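GCN5-related N-acetyltransferase (Anabaena variabilis, PDB 2OZG) binds coenzyme A and probably transfers acetyl groups from acetyl-CoA to amines, perhaps of aminoglycosides, as a member of the GNAT family. Local coordinates at residues A[72-77]-A[298-302]; A[97-101]-A[125-131]; A[138-144]-A[256-262]; A[145-149]-A[272-277]; A[355-359]-A[385-390]. All coordinates share one frame; numbering follows the deposited sequence.

Contact 1. Residues A[72-77]-A[298-302]. With ACT (acetate ion), chain B.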
# COMPACT_ATOMS: atom_id res chain seq x y z
N TRP A 72 -2.33 26.30 33.85
CA TRP A 72 -2.56 27.41 32.92
C TRP A 72 -1.81 28.62 33.47
O TRP A 72 -2.07 29.05 34.61
CB TRP A 72 -4.07 27.73 32.77
CG TRP A 72 -4.90 26.59 32.17
CD1 TRP A 72 -5.74 25.69 32.82
CD2 TRP A 72 -4.83 26.16 30.81
NE1 TRP A 72 -6.28 24.80 31.89
CE2 TRP A 72 -5.71 25.07 30.66
CE3 TRP A 72 -4.16 26.66 29.67
CZ2 TRP A 72 -5.89 24.45 29.44
CZ3 TRP A 72 -4.30 26.03 28.49
CH2 TRP A 72 -5.16 24.94 28.37
N GLY A 73 -0.91 29.16 32.67
CA GLY A 73 -0.08 30.26 33.03
C GLY A 73 0.69 29.96 34.31
O GLY A 73 0.95 30.84 35.10
N GLY A 74 0.99 28.69 34.53
CA GLY A 74 1.78 28.27 35.66
C GLY A 74 1.07 28.13 36.98
O GLY A 74 1.73 27.97 37.99
N GLN A 75 -0.26 28.19 36.96
CA GLN A 75 -1.07 28.02 38.15
C GLN A 75 -1.92 26.78 37.93
O GLN A 75 -2.36 26.51 36.82
CB GLN A 75 -1.99 29.22 38.32
CG GLN A 75 -1.25 30.54 38.60
CD GLN A 75 -0.45 30.51 39.88
OE1 GLN A 75 -0.94 30.10 40.94
NE2 GLN A 75 0.78 30.94 39.79
N ARG A 76 -2.14 26.02 38.99
CA ARG A 76 -2.96 24.85 38.87
C ARG A 76 -4.43 25.27 38.99
O ARG A 76 -4.84 25.78 40.02
CB ARG A 76 -2.67 23.87 39.97
CG ARG A 76 -3.41 22.57 39.84
CD ARG A 76 -3.46 21.92 41.22
NE ARG A 76 -4.14 20.63 41.24
CZ ARG A 76 -5.43 20.44 41.50
NH1 ARG A 76 -6.24 21.43 41.83
NH2 ARG A 76 -5.90 19.20 41.52
N VAL A 77 -5.22 25.00 37.95
CA VAL A 77 -6.63 25.27 37.98
C VAL A 77 -7.35 23.93 38.16
O VAL A 77 -7.07 22.99 37.40
CB VAL A 77 -7.06 25.86 36.65
CG1 VAL A 77 -8.50 26.25 36.67
CG2 VAL A 77 -6.14 27.05 36.28
N GLU A 298 -9.95 33.62 37.61
CA GLU A 298 -9.18 33.94 38.81
C GLU A 298 -8.16 32.87 39.16
O GLU A 298 -7.16 33.16 39.82
CB GLU A 298 -10.11 34.22 40.00
CG GLU A 298 -10.96 35.48 39.79
CD GLU A 298 -11.75 35.87 40.99
OE1 GLU A 298 -12.03 34.96 41.79
OE2 GLU A 298 -12.07 37.10 41.09
N ALA A 299 -8.36 31.64 38.71
CA ALA A 299 -7.42 30.58 39.04
C ALA A 299 -6.22 30.51 38.13
O ALA A 299 -5.18 29.98 38.51
CB ALA A 299 -8.15 29.26 39.05
N ARG A 300 -6.34 31.07 36.93
CA ARG A 300 -5.29 31.03 35.90
C ARG A 300 -4.16 31.98 36.19
O ARG A 300 -4.38 32.99 36.85
CB ARG A 300 -5.93 31.52 34.59
CG ARG A 300 -5.19 31.26 33.31
CD ARG A 300 -5.84 32.04 32.24
NE ARG A 300 -5.34 31.81 30.89
CZ ARG A 300 -4.27 32.37 30.37
NH1 ARG A 300 -3.49 33.15 31.10
NH2 ARG A 300 -3.95 32.13 29.12
N GLY A 301 -2.94 31.65 35.74
CA GLY A 301 -1.83 32.60 35.78
C GLY A 301 -1.88 33.51 34.56
O GLY A 301 -2.37 33.11 33.50
N TYR A 302 -1.32 34.72 34.70
CA TYR A 302 -1.27 35.70 33.62
C TYR A 302 0.16 36.15 33.44
O TYR A 302 0.96 36.11 34.38
CB TYR A 302 -2.19 36.87 33.94
CG TYR A 302 -3.64 36.43 33.92
CD1 TYR A 302 -4.33 36.34 32.75
CD2 TYR A 302 -4.26 35.94 35.07
CE1 TYR A 302 -5.63 35.87 32.71
CE2 TYR A 302 -5.54 35.43 35.04
CZ TYR A 302 -6.23 35.42 33.86
OH TYR A 302 -7.51 34.96 33.77
C ACT B . -9.22 19.11 42.47
O ACT B . -8.79 20.24 42.92
OXT ACT B . -8.62 18.05 42.85
CH3 ACT B . -10.39 18.99 41.52
O HOH W 1 -4.78 28.67 40.71
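Trp72 meets the side chain of Arg300 chiefly through aliphatic carbon: its CB lies 3.7 Å from Arg300 CG, while the indole runs on away from the segment 298-302. The carbonyl of Trp72 does the polar work. Trp72 O takes the N-H of Gly301 at 3.0 Å in a nearly straight bond (167°), and the N-H of Gln75 comes to the same oxygen from the opposite face, closing the type I' turn. Gly73 O then rests 3.4 Å from Gly301 CA, a CA-H...O contact so close that a side chain on Gly301 would strike the oxygen. Gln75 lays its CB over Ala299 O at 3.3 Å, and the bend at chi2 (-62°) carries its amide off. Arg76 turns its side chain away, to Asp183 and an acetate ion probably left by the crystallisation liquor; its carbonyl shares a water with Ala299 O. Val77 ends the row with CG1 3.9 Å from Ala299 CB. The contact thus seats the hairpin between strands 58-72 and 75-87, part of the GNAT region, against the end of helix 293-299, in the sterol-carrier-like part of the chain. Helix 349-357 and strand 115-118 pack on Trp72 and Val77.

Contact 2. Residues A[97-101]-A[125-131]. With COA (coenzyme A), chain C.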
# COMPACT_ATOMS: atom_id res chain seq x y z
N ALA A 97 -26.92 11.29 25.15
CA ALA A 97 -25.56 11.80 25.41
C ALA A 97 -25.54 13.27 25.86
O ALA A 97 -24.77 13.63 26.74
CB ALA A 97 -24.58 11.57 24.18
N ILE A 98 -26.35 14.12 25.25
CA ILE A 98 -26.34 15.51 25.63
C ILE A 98 -26.96 15.60 27.03
O ILE A 98 -26.46 16.32 27.89
CB ILE A 98 -27.00 16.41 24.56
CG1 ILE A 98 -26.89 17.87 24.96
CG2 ILE A 98 -28.45 16.05 24.32
CD1 ILE A 98 -25.48 18.37 25.11
N ALA A 99 -28.00 14.82 27.32
CA ALA A 99 -28.55 14.86 28.67
C ALA A 99 -27.43 14.51 29.65
O ALA A 99 -27.19 15.22 30.61
CB ALA A 99 -29.74 13.91 28.81
N LEU A 100 -26.72 13.42 29.38
CA LEU A 100 -25.62 13.00 30.26
C LEU A 100 -24.59 14.12 30.50
O LEU A 100 -24.21 14.45 31.64
CB LEU A 100 -24.93 11.77 29.64
CG LEU A 100 -23.71 11.18 30.35
CD1 LEU A 100 -23.97 10.76 31.82
CD2 LEU A 100 -23.22 10.01 29.56
N ILE A 101 -24.15 14.74 29.41
CA ILE A 101 -23.14 15.79 29.51
C ILE A 101 -23.59 17.03 30.28
O ILE A 101 -22.85 17.62 31.07
CB ILE A 101 -22.60 16.17 28.10
CG1 ILE A 101 -21.96 14.96 27.41
CG2 ILE A 101 -21.58 17.37 28.23
CD1 ILE A 101 -20.82 14.28 28.20
N LEU A 125 -21.60 17.10 19.43
CA LEU A 125 -22.18 16.80 20.74
C LEU A 125 -21.66 17.73 21.85
O LEU A 125 -22.42 18.41 22.58
CB LEU A 125 -21.88 15.36 21.10
CG LEU A 125 -22.09 14.95 22.59
CD1 LEU A 125 -23.55 15.09 22.88
CD2 LEU A 125 -21.64 13.52 22.84
N TYR A 126 -20.35 17.76 22.01
CA TYR A 126 -19.77 18.58 23.08
C TYR A 126 -19.93 20.09 22.91
O TYR A 126 -20.08 20.77 23.87
CB TYR A 126 -18.36 18.15 23.34
CG TYR A 126 -18.31 16.68 23.68
CD1 TYR A 126 -18.71 16.23 24.91
CD2 TYR A 126 -17.82 15.75 22.75
CE1 TYR A 126 -18.63 14.88 25.23
CE2 TYR A 126 -17.76 14.41 23.04
CZ TYR A 126 -18.16 13.98 24.28
OH TYR A 126 -18.09 12.68 24.62
N ARG A 127 -19.90 20.59 21.67
CA ARG A 127 -20.17 21.99 21.42
C ARG A 127 -21.61 22.35 21.83
O ARG A 127 -21.85 23.48 22.26
CB ARG A 127 -19.93 22.33 19.95
CG ARG A 127 -18.47 22.26 19.58
CD ARG A 127 -18.23 22.47 18.11
NE ARG A 127 -16.85 22.85 17.84
CZ ARG A 127 -16.29 22.80 16.63
NH1 ARG A 127 -16.97 22.29 15.62
NH2 ARG A 127 -15.05 23.24 16.44
N LYS A 128 -22.55 21.41 21.69
CA LYS A 128 -23.93 21.66 22.17
C LYS A 128 -23.89 21.95 23.66
O LYS A 128 -24.71 22.67 24.13
CB LYS A 128 -24.91 20.49 21.94
CG LYS A 128 -25.45 20.36 20.55
CD LYS A 128 -26.64 19.37 20.46
CE LYS A 128 -28.01 19.98 20.93
NZ LYS A 128 -28.63 21.03 20.00
N ALA A 129 -22.89 21.46 24.39
CA ALA A 129 -22.83 21.73 25.83
C ALA A 129 -21.81 22.78 26.22
O ALA A 129 -21.46 22.88 27.43
CB ALA A 129 -22.56 20.42 26.59
N GLY A 130 -21.28 23.49 25.23
CA GLY A 130 -20.28 24.54 25.46
C GLY A 130 -18.81 24.25 25.51
O GLY A 130 -18.02 25.16 25.89
N TYR A 131 -18.41 23.01 25.19
CA TYR A 131 -16.99 22.64 25.04
C TYR A 131 -16.50 23.20 23.71
O TYR A 131 -17.26 23.25 22.74
CB TYR A 131 -16.76 21.11 25.01
CG TYR A 131 -16.89 20.42 26.35
CD1 TYR A 131 -18.11 20.05 26.84
CD2 TYR A 131 -15.76 20.13 27.10
CE1 TYR A 131 -18.23 19.48 28.08
CE2 TYR A 131 -15.86 19.51 28.35
CZ TYR A 131 -17.08 19.19 28.83
OH TYR A 131 -17.20 18.58 30.06
N1A COA C . -21.18 12.32 15.15
C2A COA C . -21.55 13.62 15.19
N3A COA C . -22.48 14.07 16.06
C4A COA C . -23.07 13.20 16.91
C5A COA C . -22.73 11.85 16.90
C6A COA C . -21.76 11.42 15.98
N6A COA C . -21.34 10.14 15.88
N7A COA C . -23.50 11.27 17.85
C8A COA C . -24.28 12.22 18.42
N9A COA C . -24.01 13.40 17.84
C1B COA C . -24.59 14.75 18.11
C2B COA C . -25.96 14.91 17.46
O2B COA C . -25.87 15.35 16.08
C3B COA C . -26.65 15.89 18.40
O3B COA C . -26.61 17.25 17.92
P3B COA C . -27.90 17.90 17.17
O7A COA C . -28.86 18.22 18.31
O8A COA C . -27.30 19.07 16.41
O9A COA C . -28.46 16.80 16.27
C4B COA C . -25.94 15.77 19.74
O4B COA C . -24.75 15.00 19.51
C5B COA C . -26.81 15.09 20.80
O5B COA C . -27.06 13.73 20.40
P1A COA C . -27.41 12.53 21.44
O1A COA C . -27.42 13.07 22.85
O2A COA C . -28.66 11.83 20.91
O3A COA C . -26.15 11.52 21.20
P2A COA C . -26.22 9.88 21.32
O4A COA C . -27.07 9.59 22.56
O5A COA C . -26.70 9.33 19.98
O6A COA C . -24.63 9.49 21.59
CBP COA C . -22.36 8.34 21.18
CCP COA C . -23.90 8.37 21.00
CDP COA C . -22.09 9.01 22.52
CEP COA C . -21.81 9.31 20.13
CAP COA C . -21.85 6.83 21.11
OAP COA C . -21.56 6.27 22.44
C9P COA C . -20.70 6.35 20.19
O9P COA C . -20.89 6.08 18.88
N8P COA C . -19.45 6.06 20.61
C7P COA C . -18.71 6.16 21.87
C6P COA C . -17.55 7.05 21.46
C5P COA C . -17.78 8.48 21.92
O5P COA C . -18.85 9.05 21.72
N4P COA C . -16.76 9.09 22.53
C3P COA C . -16.74 10.47 23.03
C2P COA C . -15.42 10.62 23.75
S1P COA C . -15.40 9.63 25.30
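The coenzyme A pocket of the GNAT fold is built here from two helices: 96-110, whose start grips the pyrophosphate, and 123-128, which borders the ribose and the pantetheine arm. Ile98 N gives its hydrogen to O1A of the cofactor at 2.8 Å and Ala97 N to O4A at 3.1 Å; Gly93 and Gly95 add further backbone donors, as in the GNAT pyrophosphate loop. Behind this grip the helices meet through carbon. Leu125 pushes CD2 against Ala97 CB (3.8 Å), while its CB borders ribose atom O4B. Because Ile98 CG1 stands opposite the backbone N (chi1 -176°), its CD1 extends to the CB atoms of Lys128 and Ala129. Ile101 divides its branches: CG2 packs on Ala129 CB at 3.6 Å, and CD1 comes to the ring edge of Tyr126, 3.7 Å from CE1. That ring also has Leu125 CD2 over one face and the cofactor's C3P at its edge. Replacing Tyr126 with alanine would probably open a gap beside Ile101 CD1 and leave the pantetheine arm without this wall. The helix 123-128 closes in a Schellman motif at Gly130, with Tyr131 N bonded to Tyr126 O at 3.1 Å.

Contact 3. Residues A[138-144]-A[256-262]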
# COMPACT_ATOMS: atom_id res chain seq x y z
N CYS A 138 -0.21 15.71 19.91
CA CYS A 138 0.46 15.43 18.64
C CYS A 138 1.42 14.27 18.85
O CYS A 138 2.22 14.30 19.80
CB CYS A 138 1.27 16.66 18.22
SG CYS A 138 1.91 16.58 16.67
N VAL A 139 1.32 13.29 17.96
CA VAL A 139 2.22 12.15 17.94
C VAL A 139 3.18 12.34 16.79
O VAL A 139 2.79 12.48 15.65
CB VAL A 139 1.47 10.80 17.78
CG1 VAL A 139 2.47 9.69 17.74
CG2 VAL A 139 0.56 10.60 18.97
N TRP A 140 4.46 12.43 17.15
CA TRP A 140 5.54 12.56 16.23
C TRP A 140 6.19 11.23 15.98
O TRP A 140 6.18 10.39 16.84
CB TRP A 140 6.61 13.49 16.82
CG TRP A 140 6.18 14.92 16.79
CD1 TRP A 140 5.41 15.55 17.69
CD2 TRP A 140 6.49 15.89 15.77
NE1 TRP A 140 5.22 16.85 17.32
CE2 TRP A 140 5.89 17.09 16.15
CE3 TRP A 140 7.24 15.86 14.61
CZ2 TRP A 140 5.98 18.27 15.38
CZ3 TRP A 140 7.37 17.04 13.85
CH2 TRP A 140 6.72 18.23 14.25
N GLU A 141 6.82 11.06 14.82
CA GLU A 141 7.53 9.84 14.56
C GLU A 141 8.81 10.18 13.86
O GLU A 141 8.88 11.19 13.17
CB GLU A 141 6.74 8.88 13.66
CG GLU A 141 6.65 9.28 12.24
CD GLU A 141 5.99 8.18 11.41
OE1 GLU A 141 4.81 7.91 11.68
OE2 GLU A 141 6.66 7.60 10.50
N ILE A 142 9.81 9.30 13.98
CA ILE A 142 11.08 9.53 13.33
C ILE A 142 11.86 8.26 13.13
O ILE A 142 11.84 7.38 14.01
CB ILE A 142 11.90 10.51 14.18
CG1 ILE A 142 13.18 10.94 13.49
CG2 ILE A 142 12.28 9.90 15.56
CD1 ILE A 142 13.92 12.04 14.22
N PRO A 143 12.57 8.15 11.98
CA PRO A 143 13.47 7.01 11.84
C PRO A 143 14.68 7.15 12.78
O PRO A 143 15.35 8.20 12.83
CB PRO A 143 13.85 7.00 10.36
CG PRO A 143 13.47 8.36 9.80
CD PRO A 143 12.51 8.99 10.76
N THR A 144 14.94 6.07 13.53
CA THR A 144 15.97 6.08 14.55
C THR A 144 17.33 6.42 13.96
O THR A 144 18.09 7.14 14.57
CB THR A 144 16.06 4.72 15.27
OG1 THR A 144 14.76 4.19 15.54
CG2 THR A 144 16.75 4.85 16.59
N ILE A 256 15.77 -0.79 16.49
CA ILE A 256 14.48 -0.11 16.33
C ILE A 256 14.46 0.72 15.05
O ILE A 256 15.23 1.61 14.91
CB ILE A 256 14.28 0.84 17.51
CG1 ILE A 256 14.20 0.07 18.84
CG2 ILE A 256 13.03 1.73 17.33
CD1 ILE A 256 13.04 -0.94 18.87
N ASP A 257 13.49 0.49 14.17
CA ASP A 257 13.36 1.27 12.93
C ASP A 257 12.78 2.69 13.12
O ASP A 257 13.25 3.64 12.52
CB ASP A 257 12.40 0.53 11.98
CG ASP A 257 12.90 -0.86 11.62
OD1 ASP A 257 14.11 -0.99 11.37
OD2 ASP A 257 12.08 -1.81 11.61
N LYS A 258 11.76 2.81 13.96
CA LYS A 258 11.04 4.08 14.14
C LYS A 258 10.75 4.35 15.60
O LYS A 258 10.46 3.41 16.35
CB LYS A 258 9.72 3.90 13.37
CG LYS A 258 8.81 5.02 13.33
CD LYS A 258 7.62 4.74 12.37
CE LYS A 258 8.02 4.88 10.89
NZ LYS A 258 6.82 4.92 10.00
N VAL A 259 10.81 5.63 15.98
CA VAL A 259 10.47 6.05 17.32
C VAL A 259 9.33 7.06 17.23
O VAL A 259 9.31 7.95 16.33
CB VAL A 259 11.63 6.76 18.05
CG1 VAL A 259 11.16 7.28 19.42
CG2 VAL A 259 12.82 5.84 18.22
N THR A 260 8.36 6.92 18.15
CA THR A 260 7.30 7.92 18.30
C THR A 260 7.29 8.51 19.70
O THR A 260 7.69 7.87 20.68
CB THR A 260 5.88 7.31 18.07
OG1 THR A 260 5.58 6.39 19.13
CG2 THR A 260 5.79 6.60 16.76
N TRP A 261 6.89 9.77 19.77
CA TRP A 261 6.69 10.44 21.04
C TRP A 261 5.58 11.47 20.90
O TRP A 261 5.30 11.98 19.78
CB TRP A 261 7.98 11.11 21.54
CG TRP A 261 8.40 12.35 20.84
CD1 TRP A 261 8.33 13.60 21.37
CD2 TRP A 261 8.98 12.51 19.51
NE1 TRP A 261 8.82 14.51 20.46
CE2 TRP A 261 9.18 13.89 19.32
CE3 TRP A 261 9.31 11.64 18.47
CZ2 TRP A 261 9.77 14.41 18.15
CZ3 TRP A 261 9.85 12.15 17.32
CH2 TRP A 261 10.07 13.50 17.16
N LYS A 262 5.05 11.90 22.04
CA LYS A 262 4.01 12.94 22.05
C LYS A 262 4.63 14.26 22.49
O LYS A 262 5.42 14.31 23.40
CB LYS A 262 2.84 12.56 22.95
CG LYS A 262 2.15 11.31 22.40
CD LYS A 262 0.93 10.89 23.24
CE LYS A 262 -0.21 11.88 23.12
NZ LYS A 262 -1.32 11.34 23.95
O HOH W 2 3.77 6.10 9.35
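Trp261 turns one face of its six-membered ring to Trp140 CB, which sits 3.3 Å from the ring centroid and only 5° off the normal, a close CH-pi contact. The Trp140 indole slides past nearly parallel (planes at 23°), barely overlapping, and Ile142 CG2 meets Trp261 CZ3 obliquely at 3.8 Å. Trp261 reaches across because its CG stands between N and the carbonyl carbon (chi1 75°). Trp246 meets this indole edge-to-face. A serine replacing Trp261 would probably leave Trp140 CB uncovered and open a gap beside Ile142. Antiparallel strands 132-143 and 258-263 carry these groups on one face, bonded at Trp140-Trp261 and Ile142-Val259. Beyond Pro143, Thr144 OG1 donates to Ile256 O at 2.7 Å, from above the carbonyl plane. On the face of Val139, Thr260 and Pro143, Lys258 NZ makes a salt bridge to Glu141 OE2 at 2.7 Å, from the syn side but well out of the carboxylate plane, and OE1 pairs with Arg281. Two cationic partners would be expected to keep Glu141 ionised.

Contact 4. Residues A[145-149]-A[272-277]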
# COMPACT_ATOMS: atom_id res chain seq x y z
N ASP A 145 17.62 5.94 12.75
CA ASP A 145 18.91 6.21 12.17
C ASP A 145 19.12 7.62 11.58
O ASP A 145 20.20 7.92 11.05
CB ASP A 145 19.27 5.10 11.16
CG ASP A 145 18.39 5.11 9.95
OD1 ASP A 145 17.53 6.02 9.83
OD2 ASP A 145 18.56 4.18 9.12
N SER A 146 18.10 8.48 11.65
CA SER A 146 18.22 9.85 11.20
C SER A 146 18.55 10.78 12.37
O SER A 146 18.90 11.94 12.16
CB SER A 146 16.92 10.31 10.52
OG SER A 146 15.91 10.57 11.48
N ILE A 147 18.54 10.27 13.61
CA ILE A 147 18.77 11.15 14.80
C ILE A 147 20.19 11.62 14.90
O ILE A 147 20.45 12.83 15.07
CB ILE A 147 18.35 10.47 16.08
CG1 ILE A 147 16.83 10.26 16.01
CG2 ILE A 147 18.69 11.37 17.28
CD1 ILE A 147 16.26 9.30 17.08
N GLN A 148 21.11 10.68 14.79
CA GLN A 148 22.52 10.99 14.72
C GLN A 148 22.98 12.05 15.74
O GLN A 148 23.54 13.07 15.37
CB GLN A 148 22.86 11.42 13.29
CG GLN A 148 22.55 10.35 12.21
CD GLN A 148 22.49 10.93 10.79
OE1 GLN A 148 22.82 12.10 10.56
NE2 GLN A 148 22.07 10.10 9.81
N ILE A 149 22.67 11.80 17.00
CA ILE A 149 23.16 12.61 18.11
C ILE A 149 23.83 11.63 19.05
O ILE A 149 23.25 10.59 19.37
CB ILE A 149 22.04 13.40 18.85
CG1 ILE A 149 21.53 14.52 17.95
CG2 ILE A 149 22.59 13.98 20.21
CD1 ILE A 149 20.28 15.17 18.38
N LEU A 272 16.87 20.27 17.92
CA LEU A 272 18.20 19.74 18.08
C LEU A 272 18.65 18.68 17.06
O LEU A 272 19.80 18.31 17.07
CB LEU A 272 18.36 19.21 19.49
CG LEU A 272 18.18 20.24 20.62
CD1 LEU A 272 18.56 19.61 21.92
CD2 LEU A 272 19.04 21.47 20.37
N LEU A 273 17.76 18.18 16.22
CA LEU A 273 18.11 17.19 15.18
C LEU A 273 18.88 17.83 14.02
O LEU A 273 18.69 19.02 13.70
CB LEU A 273 16.84 16.58 14.63
CG LEU A 273 15.85 15.87 15.60
CD1 LEU A 273 14.52 15.50 14.88
CD2 LEU A 273 16.45 14.64 16.18
N PRO A 274 19.76 17.06 13.37
CA PRO A 274 20.50 17.60 12.26
C PRO A 274 19.63 17.90 11.05
O PRO A 274 19.91 18.85 10.34
CB PRO A 274 21.55 16.54 11.95
CG PRO A 274 21.17 15.37 12.67
CD PRO A 274 20.19 15.68 13.68
N GLU A 275 18.58 17.11 10.83
CA GLU A 275 17.68 17.33 9.72
C GLU A 275 16.23 17.22 10.13
O GLU A 275 15.90 16.71 11.21
CB GLU A 275 18.01 16.33 8.61
CG GLU A 275 19.47 16.43 8.08
CD GLU A 275 19.78 17.74 7.37
OE1 GLU A 275 18.82 18.45 7.02
OE2 GLU A 275 20.99 18.03 7.15
N GLN A 276 15.33 17.74 9.31
CA GLN A 276 13.91 17.65 9.61
C GLN A 276 13.41 16.26 9.23
O GLN A 276 12.70 16.09 8.26
CB GLN A 276 13.18 18.74 8.87
CG GLN A 276 13.58 20.13 9.39
CD GLN A 276 12.99 21.25 8.57
OE1 GLN A 276 11.85 21.16 8.11
NE2 GLN A 276 13.73 22.34 8.44
N SER A 277 13.80 15.26 10.01
CA SER A 277 13.45 13.89 9.67
C SER A 277 12.21 13.40 10.37
O SER A 277 11.68 12.31 10.05
CB SER A 277 14.65 13.01 9.91
OG SER A 277 15.17 13.26 11.18
O HOH W 3 17.74 14.34 11.95
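Ser146 and Ser277 bring their hydroxyls together, OG to OG 2.8 Å. Both use the same first torsion, OG tucked between N and the carbonyl carbon (chi1 76° in Ser146, 49° in Ser277), which turns the two oxygens to each other across the contact. Ser146 OG is also bonded to Pro143 O, and a water joins Ser277 OG to Ser146 O and Glu275 N, making a small polar cluster. The carbon contacts lie further along. Ile147 sends CG1 toward Ile142, and its side chain also touches Ile249 of helix 239-250, while CG2, its branch opposite the backbone N, touches Leu273 CD2 at 4.1 Å. Pro274 CD rests on Ile147 O at 3.2 Å. Ile149, with an extended chain (chi2 167°), lays CD1 3.4 Å from Leu272 O. Glu275 points elsewhere, bonding to Thr122 and Gln123 of a neighbouring subunit and touching a coenzyme A not bound to this chain. The 145-149 loop thus packs on the 272-277 loop of the second GNAT-like region, beside a cofactor and a neighbouring subunit.

Contact 5. Residues A[355-359]-A[385-390]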
# COMPACT_ATOMS: atom_id res chain seq x y z
N LEU A 355 -10.08 31.23 23.84
CA LEU A 355 -9.36 32.44 24.24
C LEU A 355 -8.52 32.17 25.48
O LEU A 355 -7.33 32.51 25.54
CB LEU A 355 -10.37 33.55 24.57
CG LEU A 355 -9.77 34.89 25.04
CD1 LEU A 355 -8.98 35.54 23.94
CD2 LEU A 355 -10.83 35.84 25.56
N TYR A 356 -9.16 31.53 26.47
CA TYR A 356 -8.54 31.20 27.77
C TYR A 356 -7.28 30.39 27.69
O TYR A 356 -6.29 30.65 28.37
CB TYR A 356 -9.55 30.41 28.60
CG TYR A 356 -9.16 30.02 30.04
CD1 TYR A 356 -8.47 28.87 30.30
CD2 TYR A 356 -9.57 30.76 31.10
CE1 TYR A 356 -8.18 28.48 31.63
CE2 TYR A 356 -9.25 30.39 32.42
CZ TYR A 356 -8.57 29.25 32.67
OH TYR A 356 -8.27 28.91 34.00
N THR A 357 -7.29 29.39 26.82
CA THR A 357 -6.12 28.49 26.67
C THR A 357 -4.99 28.96 25.78
O THR A 357 -3.93 28.31 25.73
CB THR A 357 -6.60 27.14 26.08
OG1 THR A 357 -7.10 27.36 24.77
CG2 THR A 357 -7.63 26.54 26.96
N SER A 358 -5.20 30.06 25.08
CA SER A 358 -4.23 30.58 24.11
C SER A 358 -4.05 29.70 22.90
O SER A 358 -3.05 29.80 22.22
CB SER A 358 -2.83 30.81 24.73
OG SER A 358 -2.99 31.29 26.02
N LEU A 359 -5.02 28.85 22.58
CA LEU A 359 -4.90 28.07 21.36
C LEU A 359 -4.91 29.01 20.15
O LEU A 359 -4.13 28.83 19.19
CB LEU A 359 -6.10 27.08 21.24
CG LEU A 359 -6.05 26.19 20.01
CD1 LEU A 359 -4.80 25.36 19.94
CD2 LEU A 359 -7.29 25.30 19.93
N PHE A 385 -4.03 37.07 27.40
CA PHE A 385 -4.10 35.62 27.15
C PHE A 385 -2.95 35.02 26.36
O PHE A 385 -2.98 33.84 26.08
CB PHE A 385 -5.44 35.24 26.49
CG PHE A 385 -6.63 35.49 27.40
CD1 PHE A 385 -6.91 34.60 28.45
CD2 PHE A 385 -7.47 36.57 27.19
CE1 PHE A 385 -7.97 34.86 29.33
CE2 PHE A 385 -8.55 36.85 28.07
CZ PHE A 385 -8.79 35.98 29.12
N ALA A 386 -1.94 35.82 26.06
CA ALA A 386 -0.78 35.38 25.27
C ALA A 386 -0.06 34.30 26.02
O ALA A 386 0.00 34.34 27.25
CB ALA A 386 0.16 36.55 25.03
N GLY A 387 0.49 33.33 25.30
CA GLY A 387 1.16 32.24 25.95
C GLY A 387 1.58 31.16 24.97
O GLY A 387 1.23 31.20 23.80
N GLU A 388 2.36 30.23 25.45
CA GLU A 388 2.83 29.14 24.65
C GLU A 388 1.59 28.32 24.22
O GLU A 388 0.61 28.21 24.98
CB GLU A 388 3.86 28.29 25.42
CG GLU A 388 5.18 29.05 25.76
CD GLU A 388 6.28 28.16 26.38
OE1 GLU A 388 6.01 26.94 26.49
OE2 GLU A 388 7.39 28.66 26.72
N SER A 389 1.64 27.80 23.01
CA SER A 389 0.56 27.03 22.44
C SER A 389 0.22 25.88 23.39
O SER A 389 1.10 25.08 23.78
CB SER A 389 0.93 26.51 21.04
OG SER A 389 -0.25 26.10 20.34
N PRO A 390 -1.06 25.77 23.76
CA PRO A 390 -1.41 24.75 24.76
C PRO A 390 -1.38 23.32 24.32
O PRO A 390 -1.93 22.98 23.28
CB PRO A 390 -2.81 25.16 25.17
CG PRO A 390 -3.37 25.91 23.93
CD PRO A 390 -2.24 26.54 23.28
O HOH W 4 -0.17 30.20 21.64
O HOH W 5 -1.44 28.52 19.68
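Phe385 and Leu355 form the tight end of this contact. Leu355 CG stands over one face of the phenyl ring, 3.9 Å from its centroid and toward the rim, in a CH-pi contact, and CD2 reaches CE2 at 3.5 Å; Tyr356 CA approaches the same ring obliquely. Pro390 packs at the far end, its CG 3.1 Å from Thr357 O and 4.0 Å from Leu359 CB. Between them Ser358, at positive phi in the Schellman motif that ends helix 349-357, turns its OG to Phe385 O at 2.6 Å, almost in line with the carbonyl (168°). The looser side runs through Gly387 to Ser389, where water takes over: one molecule lies 3.0 Å from Ser358 O and 2.8 Å from Gly387 O, another between Leu359 O and Ser389 OG. Glu388 reaches Thr361 and, by a salt bridge, Arg363, both of a neighbouring subunit. Ser358 OG spends its hydrogen on Phe385 O, so in its bond to His179 NE2 the imidazole N-H is probably the donor.

Contacts 1 and 5 form one cluster, centres about 11 Å apart, joined where Arg300 NH2 bonds to Tyr356 O and Trp72 packs on Thr357; here the first GNAT region meets the sterol-carrier-like one. Contacts 3 and 4, about 12 Å between centres, make a second cluster at the end of strand 132-143, which carries contact 3 and leads into contact 4; along the chain their segments alternate. Contact 2, at the cofactor, lies about 23 Å from contact 5 and 34 Å from contact 3, centre to centre. Contacts 2 to 4 fall within the chain between the segments of contact 1, and contact 5 follows. Contacts 4 and 5 touch a neighbouring subunit, whereas contact 1 touches none.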